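Local coordinates for cytochrome C' (PDB 1MQV), which carries a covalently bound high-spin heme whose iron has no sixth ligand, and is linked to electron transfer although its exact function is not known, at residues A[66-78]-A[111-123]. The protein carries 3 engineered substitutions. Numbering follows the deposited sequence.
Sequences AALPKIFEDKAKF and GNCKSCHDDFRAK. Engineered in segment 66-78: Phe72 (natural residue Trp). With HEC (heme c), chain C.
Phe120 packs against both Ile71 and Phe78, which also touch each other, and the packing is tightest here. The edge of the Phe78 ring, through CD1, points at one face of Phe120 in a T-shaped pair, planes at 76° and centroids 5.3 Å apart. Ile71 reaches the same ring obliquely, CG1 lying 3.5 Å from Phe120 CD1, while its other branch, CG2, sits over a face of Phe78. Flat and branched apolar groups suit this buried place. Phe78 CE1 also approaches Cys116 SG at 4.1 Å, beside the heme.

Beyond Phe120 the helix ends, and the chain pairs with 66-68 in a single beta bridge of Ala67 with Arg121: Leu68 N donates to Phe120 O (2.9 Å) and Ala122 N to Ala66 O (2.8 Å). The CB atoms of Ala66 and Ala122 meet beside the bridge, where methyls this small probably fit and larger side chains would crowd, and Leu68 lays its methyls along 119-122.

This is the heme end of the cytochrome c' four-helix bundle, where the CxxCH motif of helix 99-120 supplies two thioethers, from Cys113 and Cys116, and the axial ligand His117, its NE2 2.1 Å from the iron. Ala66 N donates a hydrogen bond to heme propionate oxygen O1D. With CG anti to the backbone N (chi1 -173°) and the chain extended to NE, Arg121 runs over the porphyrin and lays its guanidinium face on C1A, with NH1 also over a face of the His117 ring. A leucine here would probably leave that imidazole face and the porphyrin without their flat, charged cover.

The outer side is looser and polar. Lys77, stretched past the rim of Phe120, bridges to Asp119, NZ meeting OD2 at 3.1 Å from above the carboxylate plane. Lys70 makes no such bridge: its aliphatic CD rests 3.5 Å from Asp119 O, and its chain bends at the end.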
ATOM      1  N   ALA A  66      12.474  -6.118   6.083  1.00 26.87           N
ATOM      2  CA  ALA A  66      12.957  -6.026   4.721  1.00 22.05           C
ATOM      3  C   ALA A  66      13.102  -4.562   4.326  1.00 30.93           C
ATOM      4  O   ALA A  66      13.365  -4.256   3.185  1.00 28.28           O
ATOM      5  CB  ALA A  66      11.991  -6.737   3.769  1.00 27.86           C
ATOM      6  N   ALA A  67      12.888  -3.661   5.270  1.00 26.97           N
ATOM      7  CA  ALA A  67      13.058  -2.240   4.999  1.00 26.76           C
ATOM      8  C   ALA A  67      14.536  -1.955   4.774  1.00 38.01           C
ATOM      9  O   ALA A  67      15.378  -2.369   5.560  1.00 28.90           O
ATOM     10  CB  ALA A  67      12.548  -1.450   6.156  1.00 21.61           C
ATOM     11  N   LEU A  68      14.853  -1.236   3.702  1.00 25.98           N
ATOM     12  CA  LEU A  68      16.242  -0.917   3.395  1.00 30.80           C
ATOM     13  C   LEU A  68      16.727   0.339   4.118  1.00 33.29           C
ATOM     14  O   LEU A  68      15.964   1.262   4.377  1.00 29.00           O
ATOM     15  CB  LEU A  68      16.429  -0.748   1.866  1.00 26.04           C
ATOM     16  CG  LEU A  68      16.047  -1.965   1.016  1.00 26.84           C
ATOM     17  CD1 LEU A  68      16.198  -1.629  -0.479  1.00 27.65           C
ATOM     18  CD2 LEU A  68      16.945  -3.170   1.403  1.00 28.02           C
ATOM     19  N   PRO A  69      18.032   0.397   4.452  1.00 33.94           N
ATOM     20  CA  PRO A  69      18.520   1.591   5.146  1.00 38.44           C
ATOM     21  C   PRO A  69      18.332   2.884   4.357  1.00 30.76           C
ATOM     22  O   PRO A  69      18.275   3.965   4.952  1.00 35.62           O
ATOM     23  CB  PRO A  69      19.999   1.268   5.394  1.00 52.43           C
ATOM     24  CG  PRO A  69      20.006  -0.236   5.490  1.00 51.82           C
ATOM     25  CD  PRO A  69      19.091  -0.626   4.354  1.00 55.08           C
ATOM     26  N   LYS A  70      18.218   2.763   3.033  1.00 30.29           N
ATOM     27  CA  LYS A  70      18.042   3.907   2.144  1.00 32.14           C
ATOM     28  C   LYS A  70      16.893   4.795   2.610  1.00 36.30           C
ATOM     29  O   LYS A  70      16.900   6.015   2.416  1.00 40.04           O
ATOM     30  CB  LYS A  70      17.802   3.420   0.722  1.00 27.41           C
ATOM     31  CG  LYS A  70      17.735   4.566  -0.334  1.00 37.39           C
ATOM     32  CD  LYS A  70      17.637   4.019  -1.759  1.00 55.60           C
ATOM     33  CE  LYS A  70      17.470   5.136  -2.793  1.00 67.23           C
ATOM     34  NZ  LYS A  70      18.645   6.054  -2.853  1.00 50.50           N
ATOM     35  N   ILE A  71      15.911   4.179   3.248  1.00 27.88           N
ATOM     36  CA  ILE A  71      14.766   4.908   3.762  1.00 26.02           C
ATOM     37  C   ILE A  71      15.177   6.125   4.587  1.00 40.73           C
ATOM     38  O   ILE A  71      14.625   7.215   4.424  1.00 31.48           O
ATOM     39  CB  ILE A  71      13.922   3.986   4.651  1.00 23.56           C
ATOM     40  CG1 ILE A  71      13.281   2.912   3.744  1.00 30.79           C
ATOM     41  CG2 ILE A  71      12.915   4.827   5.495  1.00 23.53           C
ATOM     42  CD1 ILE A  71      12.591   1.771   4.488  1.00 27.61           C
ATOM     43  N   PHE A  72      16.159   5.955   5.464  1.00 36.28           N
ATOM     44  CA  PHE A  72      16.551   7.056   6.326  1.00 35.63           C
ATOM     45  C   PHE A  72      17.404   8.145   5.703  1.00 37.33           C
ATOM     46  O   PHE A  72      17.669   9.172   6.336  1.00 40.89           O
ATOM     47  CB  PHE A  72      17.165   6.480   7.605  1.00 38.19           C
ATOM     48  CG  PHE A  72      16.245   5.507   8.272  1.00 28.73           C
ATOM     49  CD1 PHE A  72      15.076   5.958   8.871  1.00 33.49           C
ATOM     50  CD2 PHE A  72      16.438   4.137   8.131  1.00 38.80           C
ATOM     51  CE1 PHE A  72      14.116   5.067   9.297  1.00 44.68           C
ATOM     52  CE2 PHE A  72      15.478   3.242   8.560  1.00 35.76           C
ATOM     53  CZ  PHE A  72      14.317   3.703   9.139  1.00 35.27           C
ATOM     54  N   GLU A  73      17.795   7.933   4.455  1.00 35.90           N
ATOM     55  CA  GLU A  73      18.581   8.916   3.728  1.00 41.82           C
ATOM     56  C   GLU A  73      17.697   9.650   2.764  1.00 35.47           C
ATOM     57  O   GLU A  73      18.166  10.541   2.087  1.00 36.02           O
ATOM     58  CB  GLU A  73      19.686   8.265   2.909  1.00 40.93           C
ATOM     59  CG  GLU A  73      20.900   7.817   3.703  1.00 79.87           C
ATOM     60  CD  GLU A  73      22.010   7.298   2.801  1.00107.11           C
ATOM     61  OE1 GLU A  73      22.565   8.099   2.013  1.00106.57           O
ATOM     62  OE2 GLU A  73      22.318   6.086   2.869  1.00117.80           O
ATOM     63  N   ASP A  74      16.437   9.242   2.677  1.00 31.56           N
ATOM     64  CA  ASP A  74      15.490   9.886   1.771  1.00 29.07           C
ATOM     65  C   ASP A  74      14.121   9.774   2.431  1.00 28.78           C
ATOM     66  O   ASP A  74      13.132   9.430   1.771  1.00 28.93           O
ATOM     67  CB  ASP A  74      15.467   9.142   0.450  1.00 30.90           C
ATOM     68  CG  ASP A  74      15.639  10.069  -0.726  1.00 60.32           C
ATOM     69  OD1 ASP A  74      15.147  11.221  -0.642  1.00 40.85           O
ATOM     70  OD2 ASP A  74      16.257   9.645  -1.726  1.00 90.06           O
ATOM     71  N   LYS A  75      14.062  10.094   3.727  1.00 27.44           N
ATOM     72  CA  LYS A  75      12.820   9.906   4.464  1.00 25.73           C
ATOM     73  C   LYS A  75      11.645  10.718   3.977  1.00 29.05           C
ATOM     74  O   LYS A  75      10.542  10.208   3.981  1.00 24.12           O
ATOM     75  CB  LYS A  75      13.003  10.144   5.970  1.00 33.38           C
ATOM     76  CG  LYS A  75      11.857   9.538   6.829  1.00 22.67           C
ATOM     77  CD  LYS A  75      11.898   8.006   6.810  1.00 31.82           C
ATOM     78  CE  LYS A  75      10.724   7.373   7.591  1.00 26.88           C
ATOM     79  NZ  LYS A  75      10.347   8.096   8.834  1.00 26.80           N
ATOM     80  N   ALA A  76      11.877  11.965   3.564  1.00 23.95           N
ATOM     81  CA  ALA A  76      10.763  12.801   3.087  1.00 27.97           C
ATOM     82  C   ALA A  76      10.119  12.155   1.863  1.00 27.03           C
ATOM     83  O   ALA A  76       8.892  12.101   1.749  1.00 27.13           O
ATOM     84  CB  ALA A  76      11.261  14.191   2.730  1.00 24.06           C
ATOM     85  N   LYS A  77      10.950  11.668   0.951  1.00 26.49           N
ATOM     86  CA  LYS A  77      10.455  10.999  -0.241  1.00 26.12           C
ATOM     87  C   LYS A  77       9.692   9.742   0.122  1.00 31.25           C
ATOM     88  O   LYS A  77       8.623   9.491  -0.431  1.00 25.46           O
ATOM     89  CB  LYS A  77      11.621  10.662  -1.181  1.00 40.88           C
ATOM     90  CG  LYS A  77      11.262   9.764  -2.379  1.00 44.31           C
ATOM     91  CD  LYS A  77      12.518   9.410  -3.170  1.00 41.50           C
ATOM     92  CE  LYS A  77      12.233   8.400  -4.267  1.00 55.74           C
ATOM     93  NZ  LYS A  77      13.514   7.925  -4.872  1.00 61.43           N
ATOM     94  N   PHE A  78      10.236   8.946   1.055  1.00 20.55           N
ATOM     95  CA  PHE A  78       9.582   7.704   1.470  1.00 24.79           C
ATOM     96  C   PHE A  78       8.216   8.033   2.075  1.00 25.99           C
ATOM     97  O   PHE A  78       7.212   7.443   1.643  1.00 21.87           O
ATOM     98  CB  PHE A  78      10.513   6.958   2.468  1.00 22.20           C
ATOM     99  CG  PHE A  78       9.894   5.752   3.128  1.00 26.47           C
ATOM    100  CD1 PHE A  78       9.905   4.504   2.484  1.00 26.14           C
ATOM    101  CD2 PHE A  78       9.408   5.840   4.423  1.00 27.85           C
ATOM    102  CE1 PHE A  78       9.447   3.362   3.146  1.00 32.29           C
ATOM    103  CE2 PHE A  78       8.948   4.692   5.098  1.00 36.03           C
ATOM    104  CZ  PHE A  78       8.975   3.453   4.452  1.00 28.24           C
ATOM    105  N   GLY A 111       0.451   1.046  -8.957  1.00 21.76           N
ATOM    106  CA  GLY A 111       1.824   1.319  -9.372  1.00 23.72           C
ATOM    107  C   GLY A 111       2.703   1.866  -8.239  1.00 27.22           C
ATOM    108  O   GLY A 111       3.937   1.762  -8.283  1.00 24.33           O
ATOM    109  N   ASN A 112       2.058   2.427  -7.220  1.00 21.03           N
ATOM    110  CA  ASN A 112       2.749   2.993  -6.085  1.00 18.85           C
ATOM    111  C   ASN A 112       3.422   1.880  -5.290  1.00 20.50           C
ATOM    112  O   ASN A 112       4.453   2.135  -4.665  1.00 21.67           O
ATOM    113  CB  ASN A 112       1.742   3.738  -5.204  1.00 23.62           C
ATOM    114  CG  ASN A 112       1.346   5.047  -5.795  1.00 32.72           C
ATOM    115  OD1 ASN A 112       2.200   5.940  -5.943  1.00 24.89           O
ATOM    116  ND2 ASN A 112       0.063   5.181  -6.178  1.00 27.17           N
ATOM    117  N   CYS A 113       2.860   0.666  -5.307  1.00 21.11           N
ATOM    118  CA  CYS A 113       3.461  -0.428  -4.527  1.00 24.31           C
ATOM    119  C   CYS A 113       4.885  -0.688  -5.049  1.00 30.30           C
ATOM    120  O   CYS A 113       5.864  -0.578  -4.304  1.00 24.92           O
ATOM    121  CB  CYS A 113       2.628  -1.726  -4.628  1.00 28.45           C
ATOM    122  SG  CYS A 113       0.834  -1.489  -4.376  1.00 24.54           S
ATOM    123  N   LYS A 114       5.012  -1.007  -6.334  1.00 25.97           N
ATOM    124  CA  LYS A 114       6.335  -1.260  -6.927  1.00 26.95           C
ATOM    125  C   LYS A 114       7.302  -0.068  -6.829  1.00 24.35           C
ATOM    126  O   LYS A 114       8.520  -0.242  -6.602  1.00 25.46           O
ATOM    127  CB  LYS A 114       6.183  -1.660  -8.411  1.00 39.23           C
ATOM    128  CG  LYS A 114       7.497  -2.042  -9.086  1.00 37.88           C
ATOM    129  CD  LYS A 114       7.284  -2.563 -10.518  1.00 51.92           C
ATOM    130  CE  LYS A 114       8.613  -2.729 -11.268  1.00 42.34           C
ATOM    131  NZ  LYS A 114       9.651  -3.515 -10.515  1.00 58.06           N
ATOM    132  N   SER A 115       6.782   1.138  -7.025  1.00 24.47           N
ATOM    133  CA  SER A 115       7.615   2.331  -6.966  1.00 21.27           C
ATOM    134  C   SER A 115       8.366   2.448  -5.666  1.00 34.58           C
ATOM    135  O   SER A 115       9.520   2.821  -5.648  1.00 27.89           O
ATOM    136  CB  SER A 115       6.782   3.588  -7.163  1.00 34.69           C
ATOM    137  OG  SER A 115       6.439   3.694  -8.543  1.00 35.55           O
ATOM    138  N   CYS A 116       7.712   2.104  -4.568  1.00 22.94           N
ATOM    139  CA  CYS A 116       8.383   2.213  -3.301  1.00 25.44           C
ATOM    140  C   CYS A 116       9.252   0.970  -3.104  1.00 21.28           C
ATOM    141  O   CYS A 116      10.395   1.075  -2.656  1.00 21.57           O
ATOM    142  CB  CYS A 116       7.363   2.289  -2.170  1.00 21.90           C
ATOM    143  SG  CYS A 116       8.169   2.452  -0.626  1.00 22.97           S
ATOM    144  N   HIS A 117       8.714  -0.197  -3.424  1.00 20.79           N
ATOM    145  CA  HIS A 117       9.489  -1.429  -3.234  1.00 27.13           C
ATOM    146  C   HIS A 117      10.819  -1.385  -3.977  1.00 30.77           C
ATOM    147  O   HIS A 117      11.837  -1.779  -3.439  1.00 23.72           O
ATOM    148  CB  HIS A 117       8.658  -2.666  -3.639  1.00 26.07           C
ATOM    149  CG  HIS A 117       7.446  -2.873  -2.781  1.00 23.67           C
ATOM    150  ND1 HIS A 117       6.380  -3.652  -3.164  1.00 24.03           N
ATOM    151  CD2 HIS A 117       7.141  -2.407  -1.546  1.00 18.99           C
ATOM    152  CE1 HIS A 117       5.469  -3.663  -2.207  1.00 26.15           C
ATOM    153  NE2 HIS A 117       5.909  -2.904  -1.205  1.00 18.52           N
ATOM    154  N   ASP A 118      10.845  -0.855  -5.192  1.00 24.66           N
ATOM    155  CA  ASP A 118      12.110  -0.840  -5.897  1.00 27.06           C
ATOM    156  C   ASP A 118      13.211  -0.037  -5.223  1.00 30.07           C
ATOM    157  O   ASP A 118      14.376  -0.349  -5.444  1.00 25.23           O
ATOM    158  CB  ASP A 118      11.932  -0.373  -7.340  1.00 27.21           C
ATOM    159  CG  ASP A 118      11.132  -1.363  -8.181  1.00 33.46           C
ATOM    160  OD1 ASP A 118      11.083  -2.562  -7.857  1.00 36.85           O
ATOM    161  OD2 ASP A 118      10.552  -0.939  -9.198  1.00 34.91           O
ATOM    162  N   ASP A 119      12.869   0.969  -4.406  1.00 25.99           N
ATOM    163  CA  ASP A 119      13.876   1.751  -3.726  1.00 24.20           C
ATOM    164  C   ASP A 119      14.087   1.432  -2.263  1.00 35.42           C
ATOM    165  O   ASP A 119      15.205   1.567  -1.750  1.00 33.04           O
ATOM    166  CB  ASP A 119      13.562   3.259  -3.777  1.00 28.73           C
ATOM    167  CG  ASP A 119      13.867   3.911  -5.147  1.00 37.38           C
ATOM    168  OD1 ASP A 119      14.815   3.475  -5.817  1.00 31.33           O
ATOM    169  OD2 ASP A 119      13.157   4.874  -5.548  1.00 30.83           O
ATOM    170  N   PHE A 120      13.048   0.951  -1.601  1.00 20.96           N
ATOM    171  CA  PHE A 120      13.107   0.820  -0.143  1.00 19.86           C
ATOM    172  C   PHE A 120      12.807  -0.533   0.491  1.00 21.12           C
ATOM    173  O   PHE A 120      12.767  -0.606   1.723  1.00 26.56           O
ATOM    174  CB  PHE A 120      12.128   1.856   0.416  1.00 25.77           C
ATOM    175  CG  PHE A 120      12.421   3.267  -0.047  1.00 26.52           C
ATOM    176  CD1 PHE A 120      13.563   3.921   0.376  1.00 26.93           C
ATOM    177  CD2 PHE A 120      11.538   3.953  -0.896  1.00 23.82           C
ATOM    178  CE1 PHE A 120      13.847   5.250  -0.022  1.00 36.80           C
ATOM    179  CE2 PHE A 120      11.815   5.273  -1.291  1.00 28.36           C
ATOM    180  CZ  PHE A 120      12.970   5.924  -0.852  1.00 26.13           C
ATOM    181  N   ARG A 121      12.593  -1.564  -0.327  1.00 24.78           N
ATOM    182  CA  ARG A 121      12.295  -2.908   0.165  1.00 29.70           C
ATOM    183  C   ARG A 121      13.305  -3.918  -0.364  1.00 34.68           C
ATOM    184  O   ARG A 121      13.707  -3.856  -1.504  1.00 27.41           O
ATOM    185  CB  ARG A 121      10.887  -3.330  -0.255  1.00 29.79           C
ATOM    186  CG  ARG A 121      10.410  -4.657   0.350  1.00 27.37           C
ATOM    187  CD  ARG A 121       9.164  -5.161  -0.408  1.00 27.80           C
ATOM    188  NE  ARG A 121       8.714  -6.442   0.104  1.00 49.90           N
ATOM    189  CZ  ARG A 121       7.495  -6.926  -0.086  1.00 77.25           C
ATOM    190  NH1 ARG A 121       6.616  -6.219  -0.777  1.00 28.66           N
ATOM    191  NH2 ARG A 121       7.152  -8.113   0.408  1.00 41.92           N
ATOM    192  N   ALA A 122      13.747  -4.836   0.482  1.00 24.33           N
ATOM    193  CA  ALA A 122      14.681  -5.850   0.017  1.00 31.82           C
ATOM    194  C   ALA A 122      14.022  -6.749  -1.052  1.00 33.47           C
ATOM    195  O   ALA A 122      12.818  -7.032  -1.000  1.00 40.00           O
ATOM    196  CB  ALA A 122      15.172  -6.691   1.213  1.00 41.85           C
ATOM    197  N   LYS A 123      14.835  -7.190  -2.013  1.00 37.24           N
ATOM    198  CA  LYS A 123      14.409  -8.036  -3.138  1.00 42.23           C
ATOM    199  C   LYS A 123      14.786  -9.507  -3.003  1.00 61.23           C
ATOM    200  O   LYS A 123      13.916 -10.363  -3.279  1.00 70.22           O
ATOM    201  CB  LYS A 123      15.010  -7.495  -4.431  1.00 36.65           C
ATOM    202  CG  LYS A 123      14.637  -6.073  -4.710  1.00 63.52           C
ATOM    203  CD  LYS A 123      15.102  -5.640  -6.075  1.00 48.71           C
ATOM    204  CE  LYS A 123      14.076  -4.693  -6.668  1.00 51.24           C
ATOM    205  NZ  LYS A 123      14.459  -4.181  -8.002  1.00 80.16           N
TER
HETATM  206 FE   HEC C 150       4.878  -2.628   0.621  1.00 22.98          FE
HETATM  207  CHA HEC C 150       6.374  -4.793   2.721  1.00 30.81           C
HETATM  208  CHB HEC C 150       2.426  -4.934   0.014  1.00 25.45           C
HETATM  209  CHC HEC C 150       2.972  -0.256  -0.861  1.00 25.38           C
HETATM  210  CHD HEC C 150       7.133  -0.079   1.579  1.00 19.77           C
HETATM  211  NA  HEC C 150       4.480  -4.542   1.252  1.00 20.82           N
HETATM  212  C1A HEC C 150       5.247  -5.239   2.135  1.00 24.93           C
HETATM  213  C2A HEC C 150       4.672  -6.518   2.328  1.00 19.12           C
HETATM  214  C3A HEC C 150       3.526  -6.617   1.530  1.00 21.06           C
HETATM  215  C4A HEC C 150       3.439  -5.333   0.870  1.00 18.34           C
HETATM  216  CMA HEC C 150       2.530  -7.703   1.271  1.00 23.52           C
HETATM  217  CAA HEC C 150       5.263  -7.629   3.187  1.00 24.96           C
HETATM  218  CBA HEC C 150       4.742  -7.501   4.601  1.00 17.59           C
HETATM  219  CGA HEC C 150       5.147  -8.707   5.459  1.00 30.40           C
HETATM  220  O1A HEC C 150       4.295  -9.581   5.655  1.00 26.20           O
HETATM  221  O2A HEC C 150       6.304  -8.760   5.917  1.00 28.51           O
HETATM  222  NB  HEC C 150       3.135  -2.613  -0.239  1.00 19.58           N
HETATM  223  C1B HEC C 150       2.286  -3.666  -0.534  1.00 23.23           C
HETATM  224  C2B HEC C 150       1.170  -3.289  -1.428  1.00 28.20           C
HETATM  225  C3B HEC C 150       1.327  -1.983  -1.680  1.00 21.32           C
HETATM  226  C4B HEC C 150       2.530  -1.550  -0.910  1.00 18.90           C
HETATM  227  CMB HEC C 150       0.102  -4.294  -1.960  1.00 20.99           C
HETATM  228  CAB HEC C 150       0.518  -1.113  -2.533  1.00 21.14           C
HETATM  229  CBB HEC C 150      -0.881  -1.038  -2.458  1.00 23.49           C
HETATM  230  NC  HEC C 150       4.988  -0.617   0.476  1.00 24.39           N
HETATM  231  C1C HEC C 150       4.112   0.225  -0.209  1.00 22.03           C
HETATM  232  C2C HEC C 150       4.579   1.557  -0.242  1.00 22.29           C
HETATM  233  C3C HEC C 150       5.776   1.653   0.418  1.00 22.42           C
HETATM  234  C4C HEC C 150       6.009   0.243   0.858  1.00 18.51           C
HETATM  235  CMC HEC C 150       3.941   2.712  -1.087  1.00 18.74           C
HETATM  236  CAC HEC C 150       6.728   2.736   0.625  1.00 22.13           C
HETATM  237  CBC HEC C 150       6.229   4.118   0.549  1.00 20.89           C
HETATM  238  ND  HEC C 150       6.462  -2.418   1.877  1.00 21.45           N
HETATM  239  C1D HEC C 150       7.355  -1.396   2.082  1.00 17.95           C
HETATM  240  C2D HEC C 150       8.486  -1.816   2.936  1.00 25.06           C
HETATM  241  C3D HEC C 150       8.243  -3.137   3.227  1.00 15.91           C
HETATM  242  C4D HEC C 150       6.979  -3.515   2.597  1.00 31.97           C
HETATM  243  CMD HEC C 150       9.498  -0.795   3.536  1.00 23.54           C
HETATM  244  CAD HEC C 150       9.155  -4.019   4.204  1.00 20.21           C
HETATM  245  CBD HEC C 150       8.470  -3.880   5.597  1.00 18.57           C
HETATM  246  CGD HEC C 150       9.356  -4.499   6.675  1.00 23.04           C
HETATM  247  O1D HEC C 150       9.843  -5.603   6.394  1.00 23.67           O
HETATM  248  O2D HEC C 150       9.554  -3.886   7.744  1.00 28.62           O
HETATM  249  O   HOH W   1      13.012   6.910  -7.023  1.00 48.90           O